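PDB 2WAO: endoglucanase E from Clostridium thermocellum, which hydrolyses beta-1,4-glucan chains and, through the C-terminal family two carbohydrate esterase domain described here, binds cello-oligosaccharides and probably removes acetyl groups from cell-wall polysaccharides. Local coordinates for residues D130-A135 and W309-A314; G179-Y184 and S229-T234; C258-M263 and D270-Y275. One frame throughout, in Å; residues are numbered along the deposited sequence. Where two conformers were deposited one is given.

Overall arrangement
All three contacts lie in the GDSL-type alpha/beta part of the chain, built on a five-stranded parallel sheet. Contact 1 joins a short helix after strand 123-129 to the loop leading into helix 313-331, and so closes a long loop within which contacts 2 and 3 follow in series. The centres of contacts 1 and 2, 1 and 3, and 2 and 3 are about 20, 16 and 12 Å apart. Met263 of contact 3 packs on Ile132, His310 and Pro311 of contact 1, while Phe230 of contact 2 meets Leu271 of contact 3. Each contact contributes residues to the glycan pocket, so one oligosaccharide spans loops from all three.

Contact 1: D130-A135 and W309-A314; sequences DSITCA and WHPSIA. With BGC (beta-D-glucopyranose), chain B; BGC (beta-D-glucopyranose), chain C; BGC (beta-D-glucopyranose), chain D; BGC (beta-D-glucopyranose), chain E.
Ser131 and His310 meet side by side next to the primary hydroxyl of glucose B. CB of Ser131 lies equally close, 3.4 Å, to NE2 and CD2 of His310, so it meets the bond between them. In the conformer described, OG of Ser131 is turned anti to its own carbonyl carbon (chi1 -55°), which carries the hydroxyl toward the sugar. There O6 of glucose B donates to Ser131 OG at 2.6 Å, and the same O6 is hydrogen-bonded to His310 NE2 at 3.3 Å, with either able to be the donor. Ser131 OG is also bonded to Gly177 N, so the sugar alone does not set its place. The imidazole edge faces glucose B as well, whose O5 lies in the ring plane, 3.4 Å from His310 CE1. ND1 is bonded to Glu307 O, and Tyr136 stacks on the ring, two restraints on its rotation. Ser131 sits in the Gly-Asp-Ser sequence of the GDSL esterases, consistent with the nucleophile of that family, and His310 with its histidine. O6 is then where an acetylated 6-position would probably be presented. Trp309 offers one ring face to glucose D, whose C2 stands 3.9 Å above the indole plane, offset toward the rim.

Away from the sugar the contact becomes apolar. Ile132 and Pro311 cross at about a right angle, CG2 of Ile132 reaching CG of Pro311 at 4.1 Å. Asp130 N-caps the short, weakly bonded helix, its OD1 accepting from Ile132 N at 3.1 Å. Ile132 is wedged against Thr223 of helix 223-226, Tyr158 of helix 158-165 and Met319 of helix 313-331, while Pro311 rests on His316 in the first turns of that last helix.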
loop_
_atom_site.group_PDB
_atom_site.type_symbol
_atom_site.label_atom_id
_atom_site.label_comp_id
_atom_site.label_asym_id
_atom_site.label_seq_id
_atom_site.Cartn_x
_atom_site.Cartn_y
_atom_site.Cartn_z
ATOM N N ASP A 130 7.369 3.536 0.596
ATOM C CA ASP A 130 7.887 3.763 1.965
ATOM C C ASP A 130 6.735 4.342 2.793
ATOM O O ASP A 130 5.565 3.935 2.614
ATOM C CB ASP A 130 9.149 4.656 1.886
ATOM C CG ASP A 130 8.894 6.014 1.104
ATOM O OD1 ASP A 130 7.702 6.505 1.023
ATOM O OD2 ASP A 130 9.876 6.612 0.603
ATOM N N SER A 131 7.021 5.310 3.667
ATOM C CA SER A 131 6.010 5.829 4.589
ATOM C C SER A 131 4.866 6.497 3.865
ATOM O O SER A 131 3.752 6.462 4.330
ATOM C CB SER A 131 6.618 6.855 5.546
ATOM O OG SER A 131 7.726 6.296 6.237
ATOM N N ILE A 132 5.178 7.133 2.715
ATOM C CA ILE A 132 4.199 7.875 1.948
ATOM C C ILE A 132 3.147 6.869 1.444
ATOM O O ILE A 132 1.950 7.117 1.551
ATOM C CB ILE A 132 4.865 8.635 0.770
ATOM C CG1 ILE A 132 5.870 9.680 1.323
ATOM C CG2 ILE A 132 3.742 9.411 -0.039
ATOM C CD1 ILE A 132 6.891 10.148 0.289
ATOM N N THR A 133 3.585 5.711 0.951
ATOM C CA THR A 133 2.585 4.731 0.452
ATOM C C THR A 133 1.875 3.934 1.515
ATOM O O THR A 133 0.712 3.561 1.357
ATOM C CB THR A 133 2.952 4.026 -0.930
ATOM O OG1 THR A 133 2.638 2.616 -1.026
ATOM C CG2 THR A 133 4.142 4.472 -1.529
ATOM N N CYS A 134 2.521 3.808 2.660
ATOM C CA CYS A 134 1.870 3.335 3.915
ATOM C C CYS A 134 0.789 4.309 4.445
ATOM O O CYS A 134 -0.035 3.911 5.281
ATOM C CB CYS A 134 2.949 3.134 5.006
ATOM S SG CYS A 134 4.009 1.695 4.681
ATOM N N ALA A 135 0.824 5.569 3.990
ATOM C CA ALA A 135 -0.035 6.650 4.506
ATOM C C ALA A 135 0.244 6.901 6.009
ATOM O O ALA A 135 -0.689 7.249 6.748
ATOM C CB ALA A 135 -1.531 6.352 4.310
ATOM N N TRP A 309 5.300 15.478 9.454
ATOM C CA TRP A 309 5.282 16.110 8.108
ATOM C C TRP A 309 4.883 15.175 6.970
ATOM O O TRP A 309 5.067 15.536 5.790
ATOM C CB TRP A 309 6.662 16.668 7.747
ATOM C CG TRP A 309 7.223 17.696 8.692
ATOM C CD1 TRP A 309 7.713 17.485 9.940
ATOM C CD2 TRP A 309 7.387 19.093 8.425
ATOM N NE1 TRP A 309 8.151 18.671 10.485
ATOM C CE2 TRP A 309 7.967 19.671 9.570
ATOM C CE3 TRP A 309 7.067 19.914 7.334
ATOM C CZ2 TRP A 309 8.242 21.030 9.664
ATOM C CZ3 TRP A 309 7.355 21.279 7.417
ATOM C CH2 TRP A 309 7.943 21.818 8.575
ATOM N N HIS A 310 4.372 13.968 7.271
ATOM C CA HIS A 310 3.928 13.114 6.168
ATOM C C HIS A 310 2.645 13.676 5.522
ATOM O O HIS A 310 1.958 14.578 6.117
ATOM C CB HIS A 310 3.759 11.669 6.650
ATOM C CG HIS A 310 5.072 11.019 6.974
ATOM N ND1 HIS A 310 5.822 11.385 8.068
ATOM C CD2 HIS A 310 5.808 10.095 6.309
ATOM C CE1 HIS A 310 6.944 10.678 8.099
ATOM N NE2 HIS A 310 6.953 9.875 7.051
ATOM N N PRO A 311 2.305 13.196 4.296
ATOM C CA PRO A 311 1.164 13.849 3.617
ATOM C C PRO A 311 -0.198 13.727 4.332
ATOM O O PRO A 311 -0.528 12.675 4.863
ATOM C CB PRO A 311 1.139 13.188 2.224
ATOM C CG PRO A 311 2.581 12.704 2.018
ATOM C CD PRO A 311 2.977 12.225 3.412
ATOM N N SER A 312 -0.977 14.819 4.269
ATOM C CA SER A 312 -2.370 14.845 4.738
ATOM C C SER A 312 -3.251 14.069 3.733
ATOM O O SER A 312 -2.786 13.747 2.600
ATOM C CB SER A 312 -2.842 16.313 4.754
ATOM O OG SER A 312 -2.845 16.821 3.417
ATOM N N ILE A 313 -4.509 13.802 4.106
ATOM C CA ILE A 313 -5.423 13.181 3.151
ATOM C C ILE A 313 -5.605 14.067 1.921
ATOM O O ILE A 313 -5.640 13.560 0.788
ATOM C CB ILE A 313 -6.745 12.794 3.808
ATOM C CG1 ILE A 313 -6.480 11.532 4.655
ATOM C CG2 ILE A 313 -7.796 12.442 2.721
ATOM C CD1 ILE A 313 -7.486 11.325 5.700
ATOM N N ALA A 314 -5.717 15.391 2.122
ATOM C CA ALA A 314 -5.793 16.261 0.960
ATOM C C ALA A 314 -4.634 16.113 -0.032
ATOM O O ALA A 314 -4.842 16.110 -1.252
ATOM C CB ALA A 314 -5.956 17.756 1.423
HETATM C C2 BGC B . 10.228 10.434 11.646
HETATM C C3 BGC B . 10.768 9.035 11.907
HETATM C C4 BGC B . 10.277 8.080 10.813
HETATM C C5 BGC B . 10.678 8.651 9.435
HETATM C C6 BGC B . 10.329 7.755 8.230
HETATM C C1 BGC B . 10.596 10.874 10.232
HETATM O O2 BGC B . 10.724 11.326 12.648
HETATM O O3 BGC B . 10.318 8.580 13.190
HETATM O O4 BGC B . 11.017 6.993 11.069
HETATM O O5 BGC B . 10.093 9.944 9.291
HETATM O O6 BGC B . 8.927 7.557 8.199
HETATM C C2 BGC C . 9.100 22.872 2.635
HETATM C C3 BGC C . 9.003 22.071 3.928
HETATM C C4 BGC C . 10.385 21.815 4.517
HETATM C C5 BGC C . 11.208 23.097 4.558
HETATM C C6 BGC C . 12.617 22.826 5.070
HETATM C C1 BGC C . 10.013 24.080 2.809
HETATM O O1 BGC C . 10.158 24.741 1.572
HETATM O O2 BGC C . 7.814 23.306 2.253
HETATM O O3 BGC C . 8.367 20.839 3.670
HETATM O O4 BGC C . 10.363 21.425 5.437
HETATM O O5 BGC C . 11.277 23.653 3.263
HETATM O O6 BGC C . 13.475 23.866 4.658
HETATM C C2 BGC D . 11.235 19.882 7.078
HETATM C C3 BGC D . 11.783 18.466 7.197
HETATM C C4 BGC D . 10.848 17.447 6.528
HETATM C C5 BGC D . 10.289 17.904 5.169
HETATM C C6 BGC D . 9.151 17.012 4.687
HETATM C C1 BGC D . 10.840 20.110 5.623
HETATM O O2 BGC D . 12.256 20.772 7.412
HETATM O O3 BGC D . 11.944 18.189 8.573
HETATM O O4 BGC D . 11.472 16.278 6.746
HETATM O O5 BGC D . 9.810 19.234 5.273
HETATM O O6 BGC D . 8.381 17.593 3.628
HETATM C C2 BGC E . 11.091 13.909 6.826
HETATM C C3 BGC E . 10.433 12.802 7.647
HETATM C C4 BGC E . 10.762 12.956 9.123
HETATM C C5 BGC E . 10.422 14.368 9.613
HETATM C C6 BGC E . 11.010 14.524 11.018
HETATM C C1 BGC E . 10.722 15.286 7.411
HETATM O O2 BGC E . 10.683 13.838 5.463
HETATM O O3 BGC E . 10.868 11.547 7.173
HETATM O O4 BGC E . 10.059 12.156 9.931
HETATM O O5 BGC E . 10.998 15.394 8.795
HETATM O O6 BGC E . 10.700 15.833 11.356
#

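Contact 2: G179-Y184 and S229-T234; sequences GLTMNY and SFADKT. With BGC (beta-D-glucopyranose), chain B; BGC (beta-D-glucopyranose), chain E; FMT (formic acid), chain H.
Thr181 and Ala231 form the close part of this contact: OG1 of the threonine stands 3.3 Å from the methyl CB of Ala231, and the two CA atoms are 6.8 Å apart. Beside them Met182 reaches across, its SD lying 3.4 Å from the backbone O of Ser229. Its CG stands between the backbone N and the carbonyl carbon (chi1 64°), after which the chain runs extended and bends at the sulfur, so that the terminal CE also faces Ser229 O, at 3.9 Å. The loop carrying Thr181 is held by Asp225, whose carboxylate accepts from the backbone N of Leu180 and of Thr181, with a weaker bond from Met182 N. A further brace is internal, Gly179 N donating to Asn183 OD1 in the carbonyl plane, at 3.3 Å and a bent 139°.

In this GDSL-type hydrolase, 179-184 lies in the loop after strand 168-174 of the parallel sheet, and 229-234 runs from the loop after helix 223-226 into the start of helix 233-250. At Tyr184 glucose B lies over one ring face, its C5 3.6 Å from Tyr184 CG and offset toward the rim.

Toward solvent the fit is slacker. Ser229, whose backbone O belongs to the tight part, is exposed, and its CB comes only to 4.7 Å from Met182 CE. Phe230 starts out away from 179-184; its ring packs on Thr267 and Leu271 of helix 266-285, and a formate, probably from the crystallisation liquor, covers one face, its carbon over the ring centre. That formate's O2 also accepts from Phe230 N at 2.8 Å, in a nearly straight 179° bond. Asp232, likewise exposed, N-caps helix 233-250 through OD2, which accepts from Lys235 N.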
loop_
_atom_site.group_PDB
_atom_site.type_symbol
_atom_site.label_atom_id
_atom_site.label_comp_id
_atom_site.label_asym_id
_atom_site.label_seq_id
_atom_site.Cartn_x
_atom_site.Cartn_y
_atom_site.Cartn_z
ATOM N N GLY A 179 14.406 2.569 2.234
ATOM C CA GLY A 179 14.957 3.203 1.038
ATOM C C GLY A 179 15.600 2.169 0.139
ATOM O O GLY A 179 15.528 0.932 0.381
ATOM N N LEU A 180 16.228 2.687 -0.910
ATOM C CA LEU A 180 16.938 1.882 -1.844
ATOM C C LEU A 180 18.374 1.618 -1.379
ATOM O O LEU A 180 18.925 0.511 -1.643
ATOM C CB LEU A 180 17.030 2.572 -3.209
ATOM C CG LEU A 180 15.709 2.386 -3.932
ATOM C CD1 LEU A 180 15.446 3.454 -4.948
ATOM C CD2 LEU A 180 15.676 0.973 -4.574
ATOM N N THR A 181 19.002 2.638 -0.784
ATOM C CA THR A 181 20.427 2.467 -0.301
ATOM C C THR A 181 20.582 2.585 1.207
ATOM O O THR A 181 21.659 2.225 1.765
ATOM C CB THR A 181 21.403 3.522 -0.942
ATOM O OG1 THR A 181 21.137 4.806 -0.380
ATOM C CG2 THR A 181 21.224 3.567 -2.451
ATOM N N MET A 182 19.558 3.127 1.862
ATOM C CA MET A 182 19.576 3.409 3.304
ATOM C C MET A 182 18.151 3.567 3.790
ATOM O O MET A 182 17.265 3.888 3.001
ATOM C CB MET A 182 20.379 4.698 3.594
ATOM C CG MET A 182 19.736 5.916 2.969
ATOM S SD MET A 182 20.693 7.409 3.196
ATOM C CE MET A 182 20.296 7.663 4.898
ATOM N N ASN A 183 17.938 3.357 5.085
ATOM C CA ASN A 183 16.681 3.664 5.726
ATOM C C ASN A 183 16.758 5.050 6.357
ATOM O O ASN A 183 17.830 5.630 6.426
ATOM C CB ASN A 183 16.362 2.567 6.740
ATOM C CG ASN A 183 16.195 1.231 6.040
ATOM O OD1 ASN A 183 15.570 1.154 4.969
ATOM N ND2 ASN A 183 16.871 0.221 6.541
ATOM N N TYR A 184 15.626 5.575 6.781
ATOM C CA TYR A 184 15.562 6.898 7.418
ATOM C C TYR A 184 16.665 7.103 8.478
ATOM O O TYR A 184 16.818 6.287 9.372
ATOM C CB TYR A 184 14.190 7.146 8.067
ATOM C CG TYR A 184 14.206 8.532 8.669
ATOM C CD1 TYR A 184 14.182 9.663 7.850
ATOM C CD2 TYR A 184 14.366 8.703 10.048
ATOM C CE1 TYR A 184 14.283 10.940 8.405
ATOM C CE2 TYR A 184 14.457 9.985 10.610
ATOM C CZ TYR A 184 14.401 11.077 9.775
ATOM O OH TYR A 184 14.484 12.325 10.331
ATOM N N SER A 229 21.063 12.299 4.954
ATOM C CA SER A 229 22.386 12.301 4.333
ATOM C C SER A 229 22.179 11.791 2.909
ATOM O O SER A 229 21.636 10.683 2.752
ATOM C CB SER A 229 23.254 11.326 5.103
ATOM O OG SER A 229 24.576 11.379 4.630
ATOM N N PHE A 230 22.544 12.595 1.910
ATOM C CA PHE A 230 22.233 12.308 0.498
ATOM C C PHE A 230 22.952 11.041 0.033
ATOM O O PHE A 230 24.182 10.968 0.129
ATOM C CB PHE A 230 22.654 13.464 -0.429
ATOM C CG PHE A 230 21.963 14.791 -0.144
ATOM C CD1 PHE A 230 20.706 14.840 0.480
ATOM C CD2 PHE A 230 22.566 15.975 -0.537
ATOM C CE1 PHE A 230 20.075 16.085 0.730
ATOM C CE2 PHE A 230 21.948 17.208 -0.289
ATOM C CZ PHE A 230 20.697 17.255 0.328
ATOM N N ALA A 231 22.224 10.066 -0.515
ATOM C CA ALA A 231 22.854 8.819 -0.999
ATOM C C ALA A 231 23.802 9.109 -2.165
ATOM O O ALA A 231 23.543 9.997 -2.980
ATOM C CB ALA A 231 21.769 7.818 -1.468
ATOM N N ASP A 232 24.850 8.296 -2.271
ATOM C CA ASP A 232 25.784 8.302 -3.403
ATOM C C ASP A 232 25.049 8.110 -4.736
ATOM O O ASP A 232 24.230 7.188 -4.853
ATOM C CB ASP A 232 26.788 7.160 -3.208
ATOM C CG ASP A 232 27.731 6.992 -4.406
ATOM O OD1 ASP A 232 28.591 7.896 -4.584
ATOM O OD2 ASP A 232 27.635 5.973 -5.158
ATOM N N LYS A 233 25.331 8.951 -5.733
ATOM C CA LYS A 233 24.641 8.810 -7.019
ATOM C C LYS A 233 24.748 7.409 -7.649
ATOM O O LYS A 233 23.738 6.805 -7.991
ATOM C CB LYS A 233 25.086 9.836 -8.036
ATOM C CG LYS A 233 24.287 9.745 -9.340
ATOM C CD LYS A 233 24.728 10.768 -10.355
ATOM C CE LYS A 233 23.869 10.656 -11.612
ATOM N NZ LYS A 233 24.157 11.795 -12.534
ATOM N N THR A 234 25.976 6.911 -7.829
ATOM C CA THR A 234 26.122 5.602 -8.476
ATOM C C THR A 234 25.373 4.487 -7.732
ATOM O O THR A 234 24.677 3.665 -8.364
ATOM C CB THR A 234 27.633 5.261 -8.698
ATOM O OG1 THR A 234 28.206 6.309 -9.495
ATOM C CG2 THR A 234 27.763 3.983 -9.468
HETATM C C2 BGC B . 10.228 10.434 11.646
HETATM C C3 BGC B . 10.768 9.035 11.907
HETATM C C4 BGC B . 10.277 8.080 10.813
HETATM C C5 BGC B . 10.678 8.651 9.435
HETATM C C6 BGC B . 10.329 7.755 8.230
HETATM C C1 BGC B . 10.596 10.874 10.232
HETATM O O2 BGC B . 10.724 11.326 12.648
HETATM O O3 BGC B . 10.318 8.580 13.190
HETATM O O4 BGC B . 11.017 6.993 11.069
HETATM O O5 BGC B . 10.093 9.944 9.291
HETATM O O6 BGC B . 8.927 7.557 8.199
HETATM C C2 BGC E . 11.091 13.909 6.826
HETATM C C3 BGC E . 10.433 12.802 7.647
HETATM C C4 BGC E . 10.762 12.956 9.123
HETATM C C5 BGC E . 10.422 14.368 9.613
HETATM C C6 BGC E . 11.010 14.524 11.018
HETATM C C1 BGC E . 10.722 15.286 7.411
HETATM O O2 BGC E . 10.683 13.838 5.463
HETATM O O3 BGC E . 10.868 11.547 7.173
HETATM O O4 BGC E . 10.059 12.156 9.931
HETATM O O5 BGC E . 10.998 15.394 8.795
HETATM O O6 BGC E . 10.700 15.833 11.356
HETATM C C FMT H . 23.277 15.856 2.875
HETATM O O1 FMT H . 23.751 16.891 3.353
HETATM O O2 FMT H . 23.982 14.910 2.520
#

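Contact 3: C258-M263 and D270-Y275; sequences CCVGPM and DLCRSY. With BGC (beta-D-glucopyranose), chain D.
O6 of glucose D donates to Met263 O at 2.8 Å, at the far end of the segment whose Val260 packs on Cys272. The strand-helix contact itself is apolar. The side chain of Val260 points toward 270-275, and its CG2 meets SG of Cys272 at 4.2 Å. With SG anti to the backbone N of Cys272 (chi1 -162°), the thiol comes up against that valine methyl. The second valine branch, CG1, lies 4.4 Å from Arg273 N, so the two branches meet neighbouring residues of the helix, one at a thiol and one at a backbone nitrogen. Arg273 runs past at the margin, its NH1, in the conformer given, in a salt bridge with Glu295 of strand 291-295.

After Val260 the chain leaves the sheet through Gly261, at a positive phi of 117°, and a cis peptide before Pro262. Gly261 O is held by Asn220 ND2. This abrupt turn delivers Met263 to the glycan, with its side chain on His310. The geometry is that of a beta-alpha-beta crossover, in which strand 255-260 is covered by helix 266-285 before the chain returns as strand 291-295, and the loop after the first strand lines the sugar-binding site.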
loop_
_atom_site.group_PDB
_atom_site.type_symbol
_atom_site.label_atom_id
_atom_site.label_comp_id
_atom_site.label_asym_id
_atom_site.label_seq_id
_atom_site.Cartn_x
_atom_site.Cartn_y
_atom_site.Cartn_z
ATOM N N CYS A 258 7.731 5.443 -12.140
ATOM C CA CYS A 258 8.756 5.819 -11.131
ATOM C C CYS A 258 8.488 7.234 -10.615
ATOM O O CYS A 258 8.464 8.199 -11.413
ATOM C CB CYS A 258 10.149 5.760 -11.765
ATOM S SG CYS A 258 10.559 4.109 -12.328
ATOM N N CYS A 259 8.255 7.380 -9.315
ATOM C CA CYS A 259 7.623 8.633 -8.819
ATOM C C CYS A 259 8.490 9.328 -7.797
ATOM O O CYS A 259 9.122 8.665 -6.977
ATOM C CB CYS A 259 6.257 8.349 -8.165
ATOM S SG CYS A 259 5.088 7.470 -9.198
ATOM N N VAL A 260 8.528 10.658 -7.853
ATOM C CA VAL A 260 9.245 11.437 -6.848
ATOM C C VAL A 260 8.259 12.447 -6.225
ATOM O O VAL A 260 7.535 13.101 -6.936
ATOM C CB VAL A 260 10.456 12.164 -7.518
ATOM C CG1 VAL A 260 11.078 13.126 -6.575
ATOM C CG2 VAL A 260 11.527 11.113 -7.945
ATOM N N GLY A 261 8.254 12.564 -4.902
ATOM C CA GLY A 261 7.500 13.607 -4.196
ATOM C C GLY A 261 6.468 12.904 -3.334
ATOM O O GLY A 261 6.237 11.717 -3.509
ATOM N N PRO A 262 5.778 13.658 -2.454
ATOM C CA PRO A 262 5.875 15.115 -2.292
ATOM C C PRO A 262 6.648 15.601 -1.021
ATOM O O PRO A 262 6.529 16.777 -0.662
ATOM C CB PRO A 262 4.396 15.463 -2.107
ATOM C CG PRO A 262 3.956 14.343 -1.181
ATOM C CD PRO A 262 4.679 13.099 -1.643
ATOM N N MET A 263 7.382 14.725 -0.345
ATOM C CA MET A 263 8.062 15.079 0.908
ATOM C C MET A 263 9.480 15.655 0.781
ATOM O O MET A 263 9.908 16.389 1.651
ATOM C CB MET A 263 8.075 13.901 1.891
ATOM C CG MET A 263 6.678 13.528 2.351
ATOM S SD MET A 263 6.795 12.220 3.588
ATOM C CE MET A 263 7.564 13.110 4.967
ATOM N N ASP A 270 16.093 18.069 -5.590
ATOM C CA ASP A 270 16.695 18.223 -6.925
ATOM C C ASP A 270 17.520 16.957 -7.307
ATOM O O ASP A 270 17.462 16.494 -8.435
ATOM C CB ASP A 270 17.555 19.499 -7.038
ATOM C CG ASP A 270 16.737 20.763 -6.903
ATOM O OD1 ASP A 270 15.499 20.729 -7.167
ATOM O OD2 ASP A 270 17.330 21.811 -6.471
ATOM N N LEU A 271 18.326 16.448 -6.378
ATOM C CA LEU A 271 19.178 15.280 -6.639
ATOM C C LEU A 271 18.305 14.055 -6.893
ATOM O O LEU A 271 18.533 13.335 -7.874
ATOM C CB LEU A 271 20.160 15.019 -5.488
ATOM C CG LEU A 271 21.328 15.998 -5.255
ATOM C CD1 LEU A 271 21.995 15.727 -3.916
ATOM C CD2 LEU A 271 22.293 15.897 -6.439
ATOM N N CYS A 272 17.310 13.815 -6.038
ATOM C CA CYS A 272 16.406 12.674 -6.265
ATOM C C CYS A 272 15.724 12.762 -7.666
ATOM O O CYS A 272 15.706 11.781 -8.430
ATOM C CB CYS A 272 15.365 12.549 -5.143
ATOM S SG CYS A 272 14.633 10.879 -5.149
ATOM N N ARG A 273 15.200 13.937 -8.015
ATOM C CA ARG A 273 14.623 14.128 -9.330
ATOM C C ARG A 273 15.650 13.847 -10.429
ATOM O O ARG A 273 15.348 13.139 -11.375
ATOM C CB ARG A 273 14.039 15.532 -9.470
ATOM C CG ARG A 273 13.249 15.770 -10.782
ATOM C CD ARG A 273 12.497 17.129 -10.711
ATOM N NE ARG A 273 13.324 18.180 -10.158
ATOM C CZ ARG A 273 12.998 19.021 -9.179
ATOM N NH1 ARG A 273 11.798 19.025 -8.604
ATOM N NH2 ARG A 273 13.901 19.895 -8.801
ATOM N N SER A 274 16.847 14.421 -10.302
ATOM C CA SER A 274 17.885 14.190 -11.302
ATOM C C SER A 274 18.174 12.672 -11.446
ATOM O O SER A 274 18.247 12.158 -12.552
ATOM C CB SER A 274 19.172 14.941 -10.890
ATOM O OG SER A 274 20.177 14.752 -11.871
ATOM N N TYR A 275 18.345 11.986 -10.322
ATOM C CA TYR A 275 18.755 10.561 -10.355
ATOM C C TYR A 275 17.658 9.636 -10.914
ATOM O O TYR A 275 17.945 8.811 -11.803
ATOM C CB TYR A 275 19.213 10.062 -8.979
ATOM C CG TYR A 275 20.403 10.766 -8.380
ATOM C CD1 TYR A 275 21.146 11.721 -9.097
ATOM C CD2 TYR A 275 20.766 10.495 -7.063
ATOM C CE1 TYR A 275 22.229 12.383 -8.487
ATOM C CE2 TYR A 275 21.827 11.159 -6.455
ATOM C CZ TYR A 275 22.567 12.069 -7.195
ATOM O OH TYR A 275 23.618 12.711 -6.548
HETATM C C2 BGC D . 11.235 19.882 7.078
HETATM C C3 BGC D . 11.783 18.466 7.197
HETATM C C4 BGC D . 10.848 17.447 6.528
HETATM C C5 BGC D . 10.289 17.904 5.169
HETATM C C6 BGC D . 9.151 17.012 4.687
HETATM C C1 BGC D . 10.840 20.110 5.623
HETATM O O2 BGC D . 12.256 20.772 7.412
HETATM O O3 BGC D . 11.944 18.189 8.573
HETATM O O4 BGC D . 11.472 16.278 6.746
HETATM O O5 BGC D . 9.810 19.234 5.273
HETATM O O6 BGC D . 8.381 17.593 3.628
#